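Local coordinates for glucokinase (Leishmania braziliensis MHOM/BR/75/M2904, PDB 6EDI), which probably phosphorylates D-glucose at the expense of ATP, as a dimeric glucokinase of the actin-like ATPase clan, at residues Thr212-Ser217 / Ile274-Ser279; Lys309-Gly314 / Asn356-Glu361. All blocks are in the same frame, centred on the assembly; numbering follows the deposited sequence.

Interaction 1: Thr212-Ser217 / Ile274-Ser279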
loop_
_atom_site.group_PDB
_atom_site.type_symbol
_atom_site.label_atom_id
_atom_site.label_comp_id
_atom_site.label_asym_id
_atom_site.label_seq_id
_atom_site.Cartn_x
_atom_site.Cartn_y
_atom_site.Cartn_z
ATOM N N THR A 212 9.630 12.443 15.941
ATOM C CA THR A 212 10.794 11.637 16.316
ATOM C C THR A 212 11.185 10.716 15.162
ATOM O O THR A 212 12.353 10.663 14.752
ATOM C CB THR A 212 10.525 10.812 17.604
ATOM O OG1 THR A 212 10.930 11.574 18.751
ATOM C CG2 THR A 212 11.288 9.486 17.585
ATOM N N GLY A 213 10.197 9.996 14.639
ATOM C CA GLY A 213 10.374 9.214 13.439
ATOM C C GLY A 213 9.440 9.802 12.411
ATOM O O GLY A 213 8.874 10.868 12.635
ATOM N N VAL A 214 9.275 9.126 11.287
ATOM C CA VAL A 214 8.316 9.580 10.300
ATOM C C VAL A 214 7.336 8.452 10.069
ATOM O O VAL A 214 7.668 7.442 9.439
ATOM C CB VAL A 214 8.999 10.044 8.987
ATOM C CG1 VAL A 214 7.946 10.454 7.949
ATOM C CG2 VAL A 214 9.908 11.212 9.267
ATOM N N GLY A 215 6.130 8.601 10.611
ATOM C CA GLY A 215 5.101 7.607 10.385
ATOM C C GLY A 215 4.423 7.746 9.030
ATOM O O GLY A 215 4.439 8.822 8.412
ATOM N N SER A 216 3.810 6.654 8.576
ATOM C CA SER A 216 3.068 6.647 7.326
ATOM C C SER A 216 1.971 5.586 7.333
ATOM O O SER A 216 2.059 4.584 8.051
ATOM C CB SER A 216 4.005 6.368 6.165
ATOM O OG SER A 216 4.659 5.158 6.419
ATOM N N SER A 217 0.942 5.818 6.523
ATOM C CA SER A 217 -0.181 4.898 6.386
ATOM C C SER A 217 -1.014 5.336 5.193
ATOM O O SER A 217 -0.892 6.467 4.699
ATOM C CB SER A 217 -1.038 4.856 7.664
ATOM O OG SER A 217 -1.462 6.155 8.046
ATOM N N ILE A 274 17.615 6.150 5.312
ATOM C CA ILE A 274 16.183 6.116 5.042
ATOM C C ILE A 274 15.617 7.536 5.012
ATOM O O ILE A 274 16.196 8.451 5.609
ATOM C CB ILE A 274 15.444 5.213 6.026
ATOM C CG1 ILE A 274 15.542 5.749 7.467
ATOM C CG2 ILE A 274 16.040 3.828 5.999
ATOM C CD1 ILE A 274 14.838 4.845 8.486
ATOM N N TRP A 275 14.509 7.729 4.300
ATOM C CA TRP A 275 13.896 9.054 4.181
ATOM C C TRP A 275 13.619 9.684 5.539
ATOM O O TRP A 275 13.724 10.897 5.703
ATOM C CB TRP A 275 12.579 8.975 3.411
ATOM C CG TRP A 275 12.730 8.993 1.931
ATOM C CD1 TRP A 275 12.552 7.943 1.082
ATOM C CD2 TRP A 275 13.077 10.123 1.106
ATOM N NE1 TRP A 275 12.769 8.343 -0.213
ATOM C CE2 TRP A 275 13.087 9.676 -0.231
ATOM C CE3 TRP A 275 13.375 11.465 1.369
ATOM C CZ2 TRP A 275 13.388 10.526 -1.310
ATOM C CZ3 TRP A 275 13.668 12.312 0.302
ATOM C CH2 TRP A 275 13.681 11.835 -1.025
ATOM N N GLU A 276 13.237 8.847 6.497
ATOM C CA GLU A 276 12.944 9.309 7.856
ATOM C C GLU A 276 14.107 10.099 8.442
ATOM O O GLU A 276 13.911 11.104 9.131
ATOM C CB GLU A 276 12.633 8.105 8.754
ATOM C CG GLU A 276 12.758 8.369 10.258
ATOM C CD GLU A 276 12.347 7.166 11.081
ATOM O OE1 GLU A 276 13.235 6.388 11.481
ATOM O OE2 GLU A 276 11.135 6.999 11.321
ATOM N N ALA A 277 15.323 9.646 8.153
ATOM C CA ALA A 277 16.516 10.258 8.725
ATOM C C ALA A 277 16.747 11.689 8.232
ATOM O O ALA A 277 17.453 12.454 8.869
ATOM C CB ALA A 277 17.734 9.387 8.473
ATOM N N ALA A 278 16.150 12.047 7.102
ATOM C CA ALA A 278 16.270 13.401 6.561
ATOM C C ALA A 278 15.049 14.260 6.836
ATOM O O ALA A 278 14.970 15.385 6.346
ATOM C CB ALA A 278 16.533 13.350 5.042
ATOM N N SER A 279 14.096 13.751 7.614
ATOM C CA SER A 279 12.829 14.450 7.783
ATOM C C SER A 279 12.305 14.442 9.231
ATOM O O SER A 279 11.229 14.972 9.503
ATOM C CB SER A 279 11.786 13.876 6.801
ATOM O OG SER A 279 11.792 12.455 6.842
#
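The carboxylate of E276 accepts a hydrogen bond from the backbone N-H of V214, and this polar link shows how a side chain can pin the start of a strand. V214 N and E276 OE2 lie 2.8 Å apart, and the bond bends only modestly, with 160° at the hydrogen. The N-H arrives on the anti side of the carboxylate, 19° out of its plane. With CG anti to the backbone N (chi1 161°) and the chain extended beyond it, the glutamate spans the gap to the turn before the strand, where OE2 also comes within 3.2 Å of G213 CA.

Plain van der Waals contact accompanies the bond: V214 CB lies 4.1 Å from E276 CB, and the methyl V214 CG2 meets the hydroxyl oxygen S279 OG at 3.3 Å.

Within 274-279, a polar bond steadies that serine. S279 OG donates to W275 O over 2.7 Å from above the carbonyl plane, and A278 N reaches the same oxygen from the opposite face, so two donors grip it across the 3-10 turn.

Strands 205-210 and 214-222 are antiparallel neighbours joined by the short turn that holds G213, a beta-hairpin whose second strand begins where E276 grips the N-H; V208 of the first strand touches V214. The 3-10 turn packs against helices 245-259 and 317-341: A277 meets L254 of the former, W275 L333 of the latter.

Interaction 2: Lys309-Gly314 / Asn356-Glu361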
loop_
_atom_site.group_PDB
_atom_site.type_symbol
_atom_site.label_atom_id
_atom_site.label_comp_id
_atom_site.label_asym_id
_atom_site.label_seq_id
_atom_site.Cartn_x
_atom_site.Cartn_y
_atom_site.Cartn_z
ATOM N N LYS A 309 12.602 26.810 16.571
ATOM C CA LYS A 309 12.318 28.107 17.181
ATOM C C LYS A 309 13.152 29.212 16.523
ATOM O O LYS A 309 12.632 30.283 16.190
ATOM C CB LYS A 309 12.552 28.071 18.692
ATOM C CG LYS A 309 12.377 29.431 19.354
ATOM C CD LYS A 309 12.685 29.387 20.835
ATOM C CE LYS A 309 11.426 29.138 21.663
ATOM N NZ LYS A 309 11.235 30.196 22.713
ATOM N N LEU A 310 14.440 28.931 16.331
ATOM C CA LEU A 310 15.366 29.863 15.684
ATOM C C LEU A 310 14.931 30.191 14.260
ATOM O O LEU A 310 15.134 31.307 13.774
ATOM C CB LEU A 310 16.793 29.289 15.692
ATOM C CG LEU A 310 17.722 29.490 16.902
ATOM C CD1 LEU A 310 16.984 29.384 18.221
ATOM C CD2 LEU A 310 18.860 28.488 16.888
ATOM N N ALA A 311 14.323 29.211 13.592
ATOM C CA ALA A 311 13.857 29.392 12.221
ATOM C C ALA A 311 12.596 30.250 12.185
ATOM O O ALA A 311 12.423 31.096 11.295
ATOM C CB ALA A 311 13.591 28.048 11.585
ATOM N N LYS A 312 11.708 30.006 13.145
ATOM C CA LYS A 312 10.481 30.781 13.283
ATOM C C LYS A 312 10.820 32.251 13.535
ATOM O O LYS A 312 10.232 33.153 12.925
ATOM C CB LYS A 312 9.616 30.212 14.414
ATOM C CG LYS A 312 8.278 30.922 14.571
ATOM C CD LYS A 312 7.364 30.248 15.603
ATOM C CE LYS A 312 6.013 30.970 15.665
ATOM N NZ LYS A 312 4.943 30.219 16.389
ATOM N N SER A 313 11.781 32.473 14.431
ATOM C CA SER A 313 12.286 33.813 14.735
ATOM C C SER A 313 12.678 34.568 13.473
ATOM O O SER A 313 12.276 35.713 13.272
ATOM C CB SER A 313 13.497 33.715 15.662
ATOM O OG SER A 313 13.275 34.436 16.855
ATOM N N GLY A 314 13.460 33.917 12.619
ATOM C CA GLY A 314 13.892 34.526 11.376
ATOM C C GLY A 314 15.334 34.992 11.440
ATOM O O GLY A 314 15.879 35.496 10.455
ATOM N N ASN A 356 5.086 23.755 13.310
ATOM C CA ASN A 356 5.865 24.458 12.303
ATOM C C ASN A 356 4.989 25.112 11.237
ATOM O O ASN A 356 5.417 25.315 10.098
ATOM C CB ASN A 356 6.853 23.507 11.634
ATOM C CG ASN A 356 7.926 22.991 12.580
ATOM O OD1 ASN A 356 8.085 23.468 13.702
ATOM N ND2 ASN A 356 8.691 22.015 12.107
ATOM N N SER A 357 3.757 25.437 11.609
ATOM C CA SER A 357 2.846 26.109 10.695
ATOM C C SER A 357 3.473 27.351 10.052
ATOM O O SER A 357 3.254 27.613 8.865
ATOM C CB SER A 357 1.557 26.480 11.413
ATOM O OG SER A 357 0.617 26.967 10.480
ATOM N N PHE A 358 4.257 28.086 10.841
ATOM C CA PHE A 358 4.991 29.260 10.366
ATOM C C PHE A 358 5.708 29.013 9.034
ATOM O O PHE A 358 5.675 29.858 8.135
ATOM C CB PHE A 358 5.986 29.753 11.438
ATOM C CG PHE A 358 7.264 28.949 11.511
ATOM C CD1 PHE A 358 7.341 27.812 12.305
ATOM C CD2 PHE A 358 8.381 29.327 10.777
ATOM C CE1 PHE A 358 8.509 27.067 12.366
ATOM C CE2 PHE A 358 9.554 28.585 10.829
ATOM C CZ PHE A 358 9.619 27.460 11.627
ATOM N N TYR A 359 6.344 27.854 8.894
ATOM C CA TYR A 359 7.057 27.550 7.659
ATOM C C TYR A 359 6.094 27.490 6.472
ATOM O O TYR A 359 6.363 28.051 5.407
ATOM C CB TYR A 359 7.878 26.255 7.787
ATOM C CG TYR A 359 8.601 25.886 6.504
ATOM C CD1 TYR A 359 9.818 26.479 6.174
ATOM C CD2 TYR A 359 8.067 24.963 5.618
ATOM C CE1 TYR A 359 10.484 26.162 4.990
ATOM C CE2 TYR A 359 8.729 24.637 4.424
ATOM C CZ TYR A 359 9.938 25.245 4.122
ATOM O OH TYR A 359 10.607 24.937 2.943
ATOM N N PHE A 360 4.960 26.830 6.659
ATOM C CA PHE A 360 4.041 26.615 5.551
ATOM C C PHE A 360 3.134 27.811 5.292
ATOM O O PHE A 360 2.452 27.867 4.264
ATOM C CB PHE A 360 3.183 25.387 5.800
ATOM C CG PHE A 360 3.960 24.137 6.109
ATOM C CD1 PHE A 360 4.448 23.333 5.086
ATOM C CD2 PHE A 360 4.139 23.729 7.417
ATOM C CE1 PHE A 360 5.143 22.170 5.377
ATOM C CE2 PHE A 360 4.834 22.572 7.714
ATOM C CZ PHE A 360 5.338 21.794 6.695
ATOM N N GLU A 361 3.112 28.763 6.220
ATOM C CA GLU A 361 2.306 29.965 6.022
ATOM C C GLU A 361 2.919 30.927 4.986
ATOM O O GLU A 361 2.228 31.812 4.474
ATOM C CB GLU A 361 2.035 30.669 7.354
ATOM C CG GLU A 361 1.170 29.866 8.341
ATOM C CD GLU A 361 -0.289 29.771 7.916
ATOM O OE1 GLU A 361 -0.712 30.610 7.091
ATOM O OE2 GLU A 361 -1.016 28.866 8.403
HETATM O O HOH W 1 4.142 27.978 13.890
#
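The ring of F358 lies between two aliphatic groups, with K312 from the neighbouring helix on one face and Y359 from its own segment on the other. K312 CB stands 3.7 Å from the centroid of the F358 ring and only 1° off its normal, a CH-pi contact directly over the centre. Y359 CB covers the opposite face nearer the rim. A water lies at the ring edge, in its plane.

The lysine backbone joins the same face, K312 CA coming within 3.4 Å of F358 CE2. From there the side chain runs across the ring toward its root, bringing K312 CG to 3.8 Å from F358 CG. CG anti to the backbone N (chi1 -177°) and an extended chain carry the methylenes over the aromatic surface while the ammonium group continues beyond it. At the far end of the ring, A311 CB packs 4.0 Å from F358 CZ. F358 CG sits between its own backbone N and carbonyl carbon (chi1 79°), which sends the ring outward to helix 304-313.

The edge water bridges, weakly on the lysine side, the backbone of F358 and the K312 ammonium. It accepts from F358 N at 3.1 Å, so this backbone N-H has a water partner.

The contact joins the end of helix 304-313 to the short, weakly bonded helix 357-361 at the periphery of the chain. Helix 317-341 touches both segments: its V323 meets A311 and Y359, its D324 bonds the Y359 hydroxyl, and its Y327 meets the rings of Y359 and F360.

How the interactions relate
The two contacts follow one another along the chain, interaction 1 closing before interaction 2 opens. Their centres are 20 Å apart and their nearest atoms about 8 Å, so they do not touch, yet both rest on helix 317-341. Residues 274-279 meet it through N329, L330 and L333, whereas interaction 2 meets it through A319, V323, D324 and Y327, nearer its start. The mixed sheet that contains strands 214-222 and 389-393 gives a second connection, the latter strand supplying R392 beside S357 and F360. Together they illustrate how one long helix can relate a partly buried strand-to-loop contact nearer the centre of the chain to peripheral helix packing within a kinase of the actin-like ATPase clan.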